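Local structure of putative tryptophan halogenase (Xanthomonas campestris pv. campestris, 6Y1W) at residues V19-G24 / W29-A34; T46-D51 / L205-G210; G188-V193 / R225-G230. The protein probably uses FAD in a monooxygenase-type reaction to halogenate an aromatic substrate, as a flavin-dependent halogenase, and is seen here without its flavin. All blocks are in the same frame, centred on the assembly; numbering follows the deposited sequence.

Contact 1 of 3, residues V19-G24 / W29-A34; sequences VVIAGG and WMAAAA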
loop_
_atom_site.group_PDB
_atom_site.type_symbol
_atom_site.label_atom_id
_atom_site.label_comp_id
_atom_site.label_asym_id
_atom_site.label_seq_id
_atom_site.Cartn_x
_atom_site.Cartn_y
_atom_site.Cartn_z
ATOM N N VAL A 19 8.127 -11.339 28.848
ATOM C CA VAL A 19 8.377 -10.043 28.218
ATOM C C VAL A 19 8.557 -9.011 29.315
ATOM O O VAL A 19 7.718 -8.897 30.215
ATOM C CB VAL A 19 7.240 -9.625 27.278
ATOM C CG1 VAL A 19 7.533 -8.243 26.637
ATOM C CG2 VAL A 19 7.023 -10.678 26.188
ATOM N N VAL A 20 9.645 -8.252 29.232
ATOM C CA VAL A 20 9.945 -7.235 30.231
ATOM C C VAL A 20 9.912 -5.875 29.522
ATOM O O VAL A 20 10.609 -5.683 28.519
ATOM C CB VAL A 20 11.305 -7.480 30.896
ATOM C CG1 VAL A 20 11.627 -6.332 31.822
ATOM C CG2 VAL A 20 11.270 -8.810 31.655
ATOM N N ILE A 21 9.100 -4.959 30.030
ATOM C CA ILE A 21 8.943 -3.609 29.468
ATOM C C ILE A 21 9.685 -2.649 30.386
ATOM O O ILE A 21 9.366 -2.530 31.574
ATOM C CB ILE A 21 7.456 -3.234 29.358
ATOM C CG1 ILE A 21 6.775 -4.224 28.412
ATOM C CG2 ILE A 21 7.279 -1.792 28.809
ATOM C CD1 ILE A 21 5.249 -4.139 28.382
ATOM N N ALA A 22 10.702 -1.987 29.870
ATOM C CA ALA A 22 11.495 -1.041 30.662
ATOM C C ALA A 22 10.960 0.357 30.415
ATOM O O ALA A 22 11.069 0.863 29.300
ATOM C CB ALA A 22 12.978 -1.130 30.295
ATOM N N GLY A 23 10.342 0.949 31.435
ATOM C CA GLY A 23 9.748 2.264 31.297
ATOM C C GLY A 23 8.233 2.216 31.220
ATOM O O GLY A 23 7.639 1.285 30.670
ATOM N N GLY A 24 7.601 3.261 31.756
ATOM C CA GLY A 24 6.161 3.379 31.764
ATOM C C GLY A 24 5.738 4.439 30.776
ATOM O O GLY A 24 6.155 4.410 29.612
ATOM N N TRP A 29 2.981 1.755 28.720
ATOM C CA TRP A 29 1.655 1.222 29.035
ATOM C C TRP A 29 0.830 0.984 27.783
ATOM O O TRP A 29 -0.059 0.128 27.801
ATOM C CB TRP A 29 0.927 2.128 30.053
ATOM C CG TRP A 29 1.540 1.993 31.440
ATOM C CD1 TRP A 29 2.256 2.939 32.119
ATOM C CD2 TRP A 29 1.531 0.825 32.276
ATOM N NE1 TRP A 29 2.665 2.438 33.331
ATOM C CE2 TRP A 29 2.246 1.137 33.443
ATOM C CE3 TRP A 29 0.984 -0.451 32.139
ATOM C CZ2 TRP A 29 2.437 0.212 34.479
ATOM C CZ3 TRP A 29 1.169 -1.363 33.150
ATOM C CH2 TRP A 29 1.897 -1.031 34.313
ATOM N N MET A 30 1.070 1.700 26.680
ATOM C CA MET A 30 0.442 1.274 25.430
ATOM C C MET A 30 0.943 -0.110 25.034
ATOM O O MET A 30 0.168 -0.942 24.550
ATOM C CB MET A 30 0.708 2.274 24.295
ATOM C CG MET A 30 -0.091 3.535 24.323
ATOM S SD MET A 30 0.329 4.741 23.022
ATOM C CE MET A 30 -0.291 3.880 21.572
ATOM N N ALA A 31 2.236 -0.371 25.211
ATOM C CA ALA A 31 2.775 -1.686 24.858
ATOM C C ALA A 31 2.219 -2.759 25.783
ATOM O O ALA A 31 1.806 -3.837 25.333
ATOM C CB ALA A 31 4.308 -1.648 24.935
ATOM N N ALA A 32 2.209 -2.476 27.090
ATOM C CA ALA A 32 1.682 -3.444 28.042
ATOM C C ALA A 32 0.229 -3.745 27.754
ATOM O O ALA A 32 -0.210 -4.888 27.888
ATOM C CB ALA A 32 1.814 -2.917 29.469
ATOM N N ALA A 33 -0.540 -2.716 27.390
ATOM C CA ALA A 33 -1.972 -2.900 27.178
ATOM C C ALA A 33 -2.244 -3.801 25.988
ATOM O O ALA A 33 -3.031 -4.753 26.082
ATOM C CB ALA A 33 -2.643 -1.526 26.982
ATOM N N ALA A 34 -1.610 -3.511 24.844
ATOM C CA ALA A 34 -1.868 -4.310 23.654
ATOM C C ALA A 34 -1.314 -5.724 23.808
ATOM O O ALA A 34 -1.972 -6.689 23.388
ATOM C CB ALA A 34 -1.258 -3.632 22.423
#

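Contact 2 of 3, residues T46-D51 / L205-G210; sequences TLVESD and LVLDDG. With BU9 (Meso-2,3-Butanediol), chain M.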
loop_
_atom_site.group_PDB
_atom_site.type_symbol
_atom_site.label_atom_id
_atom_site.label_comp_id
_atom_site.label_asym_id
_atom_site.label_seq_id
_atom_site.Cartn_x
_atom_site.Cartn_y
_atom_site.Cartn_z
ATOM N N THR A 46 6.018 -8.152 32.508
ATOM C CA THR A 46 6.429 -7.312 33.624
ATOM C C THR A 46 6.814 -5.939 33.108
ATOM O O THR A 46 7.553 -5.841 32.126
ATOM C CB THR A 46 7.618 -7.944 34.329
ATOM O OG1 THR A 46 7.245 -9.277 34.760
ATOM C CG2 THR A 46 8.105 -7.063 35.484
ATOM N N LEU A 47 6.338 -4.881 33.778
ATOM C CA LEU A 47 6.724 -3.510 33.437
ATOM C C LEU A 47 7.418 -2.888 34.641
ATOM O O LEU A 47 6.892 -2.946 35.762
ATOM C CB LEU A 47 5.504 -2.660 33.022
ATOM C CG LEU A 47 5.839 -1.262 32.459
ATOM C CD1 LEU A 47 4.718 -0.840 31.520
ATOM C CD2 LEU A 47 6.035 -0.202 33.576
ATOM N N VAL A 48 8.609 -2.334 34.404
ATOM C CA VAL A 48 9.423 -1.669 35.421
ATOM C C VAL A 48 9.372 -0.169 35.161
ATOM O O VAL A 48 9.715 0.287 34.069
ATOM C CB VAL A 48 10.876 -2.155 35.386
ATOM C CG1 VAL A 48 11.726 -1.425 36.455
ATOM C CG2 VAL A 48 10.920 -3.690 35.542
ATOM N N GLU A 49 8.994 0.602 36.175
ATOM C CA GLU A 49 9.000 2.050 36.025
ATOM C C GLU A 49 9.225 2.671 37.392
ATOM O O GLU A 49 8.862 2.103 38.427
ATOM C CB GLU A 49 7.694 2.599 35.420
ATOM C CG GLU A 49 6.446 2.387 36.305
ATOM C CD GLU A 49 5.176 3.054 35.753
ATOM O OE1 GLU A 49 5.265 3.998 34.921
ATOM O OE2 GLU A 49 4.070 2.667 36.188
ATOM N N SER A 50 9.759 3.882 37.374
ATOM C CA SER A 50 10.068 4.626 38.586
ATOM C C SER A 50 8.987 5.669 38.820
ATOM O O SER A 50 8.605 6.383 37.883
ATOM C CB SER A 50 11.421 5.317 38.444
ATOM O OG SER A 50 11.592 6.231 39.501
ATOM N N ASP A 51 8.498 5.764 40.065
ATOM C CA ASP A 51 7.562 6.840 40.409
ATOM C C ASP A 51 8.199 8.225 40.342
ATOM O O ASP A 51 7.482 9.234 40.350
ATOM C CB ASP A 51 6.979 6.610 41.806
ATOM C CG ASP A 51 5.961 5.499 41.826
ATOM O OD1 ASP A 51 5.396 5.223 40.749
ATOM O OD2 ASP A 51 5.744 4.886 42.891
ATOM N N LEU A 205 17.184 -7.290 33.898
ATOM C CA LEU A 205 17.399 -5.977 34.483
ATOM C C LEU A 205 17.679 -6.160 35.967
ATOM O O LEU A 205 17.187 -7.109 36.596
ATOM C CB LEU A 205 16.191 -5.054 34.313
ATOM C CG LEU A 205 15.590 -4.993 32.907
ATOM C CD1 LEU A 205 14.337 -4.137 32.975
ATOM C CD2 LEU A 205 16.580 -4.442 31.864
ATOM N N VAL A 206 18.531 -5.294 36.508
ATOM C CA VAL A 206 18.806 -5.280 37.939
ATOM C C VAL A 206 18.434 -3.913 38.485
ATOM O O VAL A 206 18.976 -2.895 38.031
ATOM C CB VAL A 206 20.269 -5.624 38.252
ATOM C CG1 VAL A 206 20.443 -5.672 39.768
ATOM C CG2 VAL A 206 20.642 -6.973 37.631
ATOM N N LEU A 207 17.500 -3.885 39.441
ATOM C CA LEU A 207 17.040 -2.630 40.019
ATOM C C LEU A 207 18.012 -2.127 41.084
ATOM O O LEU A 207 18.922 -2.835 41.526
ATOM C CB LEU A 207 15.645 -2.779 40.635
ATOM C CG LEU A 207 14.562 -3.333 39.696
ATOM C CD1 LEU A 207 13.189 -3.271 40.345
ATOM C CD2 LEU A 207 14.553 -2.592 38.366
ATOM N N ASP A 208 17.770 -0.893 41.537
ATOM C CA ASP A 208 18.668 -0.300 42.520
ATOM C C ASP A 208 18.652 -1.042 43.850
ATOM O O ASP A 208 19.615 -0.930 44.612
ATOM C CB ASP A 208 18.280 1.160 42.774
ATOM C CG ASP A 208 18.763 2.095 41.688
ATOM O OD1 ASP A 208 19.594 1.670 40.846
ATOM O OD2 ASP A 208 18.311 3.264 41.685
ATOM N N ASP A 209 17.638 -1.864 44.110
ATOM C CA ASP A 209 17.563 -2.639 45.341
ATOM C C ASP A 209 18.050 -4.064 45.153
ATOM O O ASP A 209 17.880 -4.892 46.053
ATOM C CB ASP A 209 16.130 -2.636 45.884
ATOM C CG ASP A 209 15.128 -3.280 44.925
ATOM O OD1 ASP A 209 15.555 -3.942 43.950
ATOM O OD2 ASP A 209 13.905 -3.112 45.138
ATOM N N GLY A 210 18.618 -4.381 43.993
ATOM C CA GLY A 210 19.115 -5.711 43.749
ATOM C C GLY A 210 18.131 -6.653 43.101
ATOM O O GLY A 210 18.505 -7.792 42.793
HETATM C C03 BU9 M . 14.297 4.833 33.892
HETATM C C04 BU9 M . 14.064 4.003 35.162
HETATM O O06 BU9 M . 15.100 3.060 35.272
HETATM C C05 BU9 M . 12.697 3.300 35.132
HETATM C C01 BU9 M . 11.578 4.315 34.873
HETATM O O6 BU9 M . 12.659 2.302 34.134
#

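Contact 3 of 3, residues G188-V193 / R225-G230; sequences GRIGSV and RALLIG. With BU9 (Meso-2,3-Butanediol), chain M.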
loop_
_atom_site.group_PDB
_atom_site.type_symbol
_atom_site.label_atom_id
_atom_site.label_comp_id
_atom_site.label_asym_id
_atom_site.label_seq_id
_atom_site.Cartn_x
_atom_site.Cartn_y
_atom_site.Cartn_z
ATOM N N GLY A 188 10.454 1.045 40.495
ATOM C CA GLY A 188 11.853 1.153 40.847
ATOM C C GLY A 188 12.696 1.689 39.716
ATOM O O GLY A 188 12.214 2.001 38.626
ATOM N N ARG A 189 13.991 1.748 39.994
ATOM C CA ARG A 189 14.944 2.257 39.027
ATOM C C ARG A 189 15.918 1.166 38.631
ATOM O O ARG A 189 16.492 0.477 39.481
ATOM C CB ARG A 189 15.708 3.464 39.590
ATOM C CG ARG A 189 14.794 4.628 39.892
ATOM C CD ARG A 189 15.464 5.693 40.743
ATOM N NE ARG A 189 16.057 6.771 39.948
ATOM C CZ ARG A 189 15.402 7.533 39.072
ATOM N NH1 ARG A 189 14.104 7.365 38.854
ATOM N NH2 ARG A 189 16.051 8.485 38.411
ATOM N N ILE A 190 16.178 1.101 37.337
ATOM C CA ILE A 190 17.091 0.109 36.790
ATOM C C ILE A 190 18.516 0.571 37.095
ATOM O O ILE A 190 18.924 1.665 36.697
ATOM C CB ILE A 190 16.868 -0.066 35.281
ATOM C CG1 ILE A 190 15.459 -0.582 34.997
ATOM C CG2 ILE A 190 17.858 -1.046 34.696
ATOM C CD1 ILE A 190 15.119 -0.539 33.525
ATOM N N GLY A 191 19.263 -0.253 37.823
ATOM C CA GLY A 191 20.655 0.044 38.125
ATOM C C GLY A 191 21.646 -0.524 37.125
ATOM O O GLY A 191 22.696 0.082 36.880
ATOM N N SER A 192 21.343 -1.684 36.543
ATOM C CA SER A 192 22.214 -2.251 35.523
ATOM C C SER A 192 21.425 -3.210 34.636
ATOM O O SER A 192 20.341 -3.682 34.998
ATOM C CB SER A 192 23.423 -2.947 36.152
ATOM O OG SER A 192 23.040 -4.068 36.916
ATOM N N VAL A 193 21.976 -3.457 33.447
ATOM C CA VAL A 193 21.418 -4.384 32.475
ATOM C C VAL A 193 22.438 -5.487 32.243
ATOM O O VAL A 193 23.590 -5.202 31.898
ATOM C CB VAL A 193 21.083 -3.666 31.161
ATOM C CG1 VAL A 193 20.410 -4.613 30.190
ATOM C CG2 VAL A 193 20.217 -2.438 31.446
ATOM N N ARG A 225 16.547 8.131 27.551
ATOM C CA ARG A 225 17.593 7.394 28.257
ATOM C C ARG A 225 18.039 6.195 27.439
ATOM O O ARG A 225 19.228 5.864 27.436
ATOM C CB ARG A 225 17.093 6.906 29.630
ATOM C CG ARG A 225 16.496 7.958 30.526
ATOM C CD ARG A 225 15.947 7.362 31.809
ATOM N NE ARG A 225 15.985 8.357 32.881
ATOM C CZ ARG A 225 15.163 9.401 32.985
ATOM N NH1 ARG A 225 15.299 10.247 34.000
ATOM N NH2 ARG A 225 14.191 9.597 32.096
ATOM N N ALA A 226 17.126 5.597 26.663
ATOM C CA ALA A 226 17.420 4.438 25.821
ATOM C C ALA A 226 18.361 3.464 26.529
ATOM O O ALA A 226 19.402 3.062 26.000
ATOM C CB ALA A 226 17.975 4.850 24.453
ATOM N N LEU A 227 17.972 3.079 27.738
ATOM C CA LEU A 227 18.846 2.253 28.576
ATOM C C LEU A 227 19.223 0.938 27.897
ATOM O O LEU A 227 20.329 0.412 28.099
ATOM C CB LEU A 227 18.154 1.955 29.893
ATOM C CG LEU A 227 17.739 3.102 30.811
ATOM C CD1 LEU A 227 17.170 2.530 32.094
ATOM C CD2 LEU A 227 18.939 3.982 31.114
ATOM N N LEU A 228 18.296 0.347 27.155
ATOM C CA LEU A 228 18.575 -0.946 26.539
ATOM C C LEU A 228 19.109 -0.817 25.111
ATOM O O LEU A 228 20.194 -1.324 24.803
ATOM C CB LEU A 228 17.315 -1.834 26.572
ATOM C CG LEU A 228 16.612 -1.957 27.937
ATOM C CD1 LEU A 228 15.426 -2.963 27.829
ATOM C CD2 LEU A 228 17.552 -2.409 29.016
ATOM N N ILE A 229 18.348 -0.168 24.217
ATOM C CA ILE A 229 18.713 -0.149 22.810
ATOM C C ILE A 229 19.947 0.710 22.608
ATOM O O ILE A 229 20.757 0.435 21.711
ATOM C CB ILE A 229 17.517 0.334 21.960
ATOM C CG1 ILE A 229 17.717 0.069 20.461
ATOM C CG2 ILE A 229 17.207 1.824 22.233
ATOM C CD1 ILE A 229 17.505 -1.403 20.020
ATOM N N GLY A 230 20.126 1.722 23.459
ATOM C CA GLY A 230 21.246 2.641 23.330
ATOM C C GLY A 230 22.391 2.357 24.272
ATOM O O GLY A 230 23.495 2.012 23.829
HETATM C C03 BU9 M . 14.297 4.833 33.892
HETATM C C04 BU9 M . 14.064 4.003 35.162
HETATM O O06 BU9 M . 15.100 3.060 35.272
HETATM C C05 BU9 M . 12.697 3.300 35.132
HETATM C C01 BU9 M . 11.578 4.315 34.873
HETATM O O6 BU9 M . 12.659 2.302 34.134
#

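Contact 1 of 3, residues V19-G24 / W29-A34
I21 and G24 pack against A31, A32 and W29 in a buried, apolar strand-to-helix contact at the start of a beta-alpha-beta unit, where strand 18-22 turns through a glycine-rich loop into helix 25-39. This is consistent with the Rossmann-type dinucleotide-binding motif, and G24 is a predicted FAD-binding residue. From the strand, one methyl does most of the work: I21 CD1 lies 3.6 Å from A32 CA and 3.8 Å from A32 CB, with A31 CB further off at 4.4 Å. The isoleucine reaches this far because CG1 stands anti to the carbonyl carbon (chi1 -62°) and the chain then runs on extended to CD1. Alanines suit the facing helix surface, since their short side chains let the methyl settle almost on the backbone. At the loop end, G24 CA comes 3.9 Å from W29 NE1, meeting the indole at a slant. With no side chain, G24 can bring its CA close beside the ring, while G23 has a positive phi (105°), a conformation glycine adopts easily. The buried NE1 is satisfied by a hydrogen bond to E49 OE2, which ties the first helix to the end of the second strand. L47 of strand 44-49 touches I21, W29 and A32; helix 167-180 touches M30, A32 and A33, and helix 350-363 touches M30 and A34.

Contact 2 of 3, residues T46-D51 / L205-G210
V48 and L207 have their CA atoms 8.9 Å apart, because strand 184-195 runs between strands 44-49 and 202-207. The two are thus second neighbours in the mixed sheet of the Rossmann-like nucleotide-binding fold, and no backbone hydrogen bond joins them; they meet through side chains that reach past the intervening strand. V48 divides its two methyls between two leucines. CG1, anti to the backbone N (chi1 179°), comes within 3.6 Å of L207 CD2, while CG2 approaches L205 CD1 more loosely, at 4.3 Å. V48 and L207 overlap flank to flank, their side chains running in opposite senses. A beta-branched valine suits a strand and offers two diverging methyls, whereas the longer leucines supply the reach. I213 of strand 212-214 also touches both V48 and L207. Strand 202-207 ends in a type I turn from L207 to G210, closed by G210 N bonding to L207 O; G210 has the positive phi that favours glycine, and D209 OD1 is bonded to T211 OG1. Beyond V48 the chain becomes polar. The carboxylate of E49 forms a salt bridge with R185, and S50 OG is bonded to both R189 NH1 and E52 N. In many FAD-binding Rossmann folds an acidic residue at the end of the second strand binds the adenosine ribose, so E49 may have that role. Here meso-2,3-butanediol lies against the main chain of E49 and S50, with S50 N 3.1 Å from its methyl C01.

Contact 3 of 3, residues G188-V193 / R225-G230
I190 and L227 meet at a slant, and V193 and L228 cross at about a right angle, so that two pairs of aliphatic side chains join strand 184-195 to the start of helix 227-232. In the first pair the outermost methyls touch, I190 CD1 to L227 CD1 at 4.0 Å. In the second, L228 CD2 lies across the fork of the valine, 3.6 Å from V193 CG2 and 3.8 Å from V193 CG1. Beta-branched I190 and V193 suit a strand; the longer leucines reach it. I190 and V193 are three residues apart, yet both point their beta carbons toward the helix; a classic beta bulge, with G191 and S192 both facing V206, brings this about. On the helix side, D220 OD2 accepts the N-H groups of L228 and I229. Meso-2,3-butanediol sits at the edge of the contact: I190 N donates to its O06 over 3.0 Å, nearly straight at 171°. R225, extended from CG to NE, brings its CD to 3.7 Å from C03 of the diol. No hydrogen bond joins the two segments, which meet through apolar side chains; the diol's one hydrogen bond to them comes from the I190 N-H, probably oriented by the strand backbone.

How the contacts relate
All three contacts lie in what is probably the FAD-binding part of the chain and reach one mixed sheet, in which strands 18-22, 44-49, 184-195 and 202-207 stand side by side. Contacts 2 and 3 have centres only 9 Å apart, and contact 1 lies 13 Å from contact 2 and 14 Å from contact 3. Contact 1 closes before the others open, whereas the segments of contacts 2 and 3 alternate along the chain. Probable backbone hydrogen bonds stitch neighbours together, G23 N to V48 O and D208 N to R189 O, while A22 packs on I190 and L228. Residues of all three help line the pocket that holds the meso-2,3-butanediol, consistent with part of the FAD site.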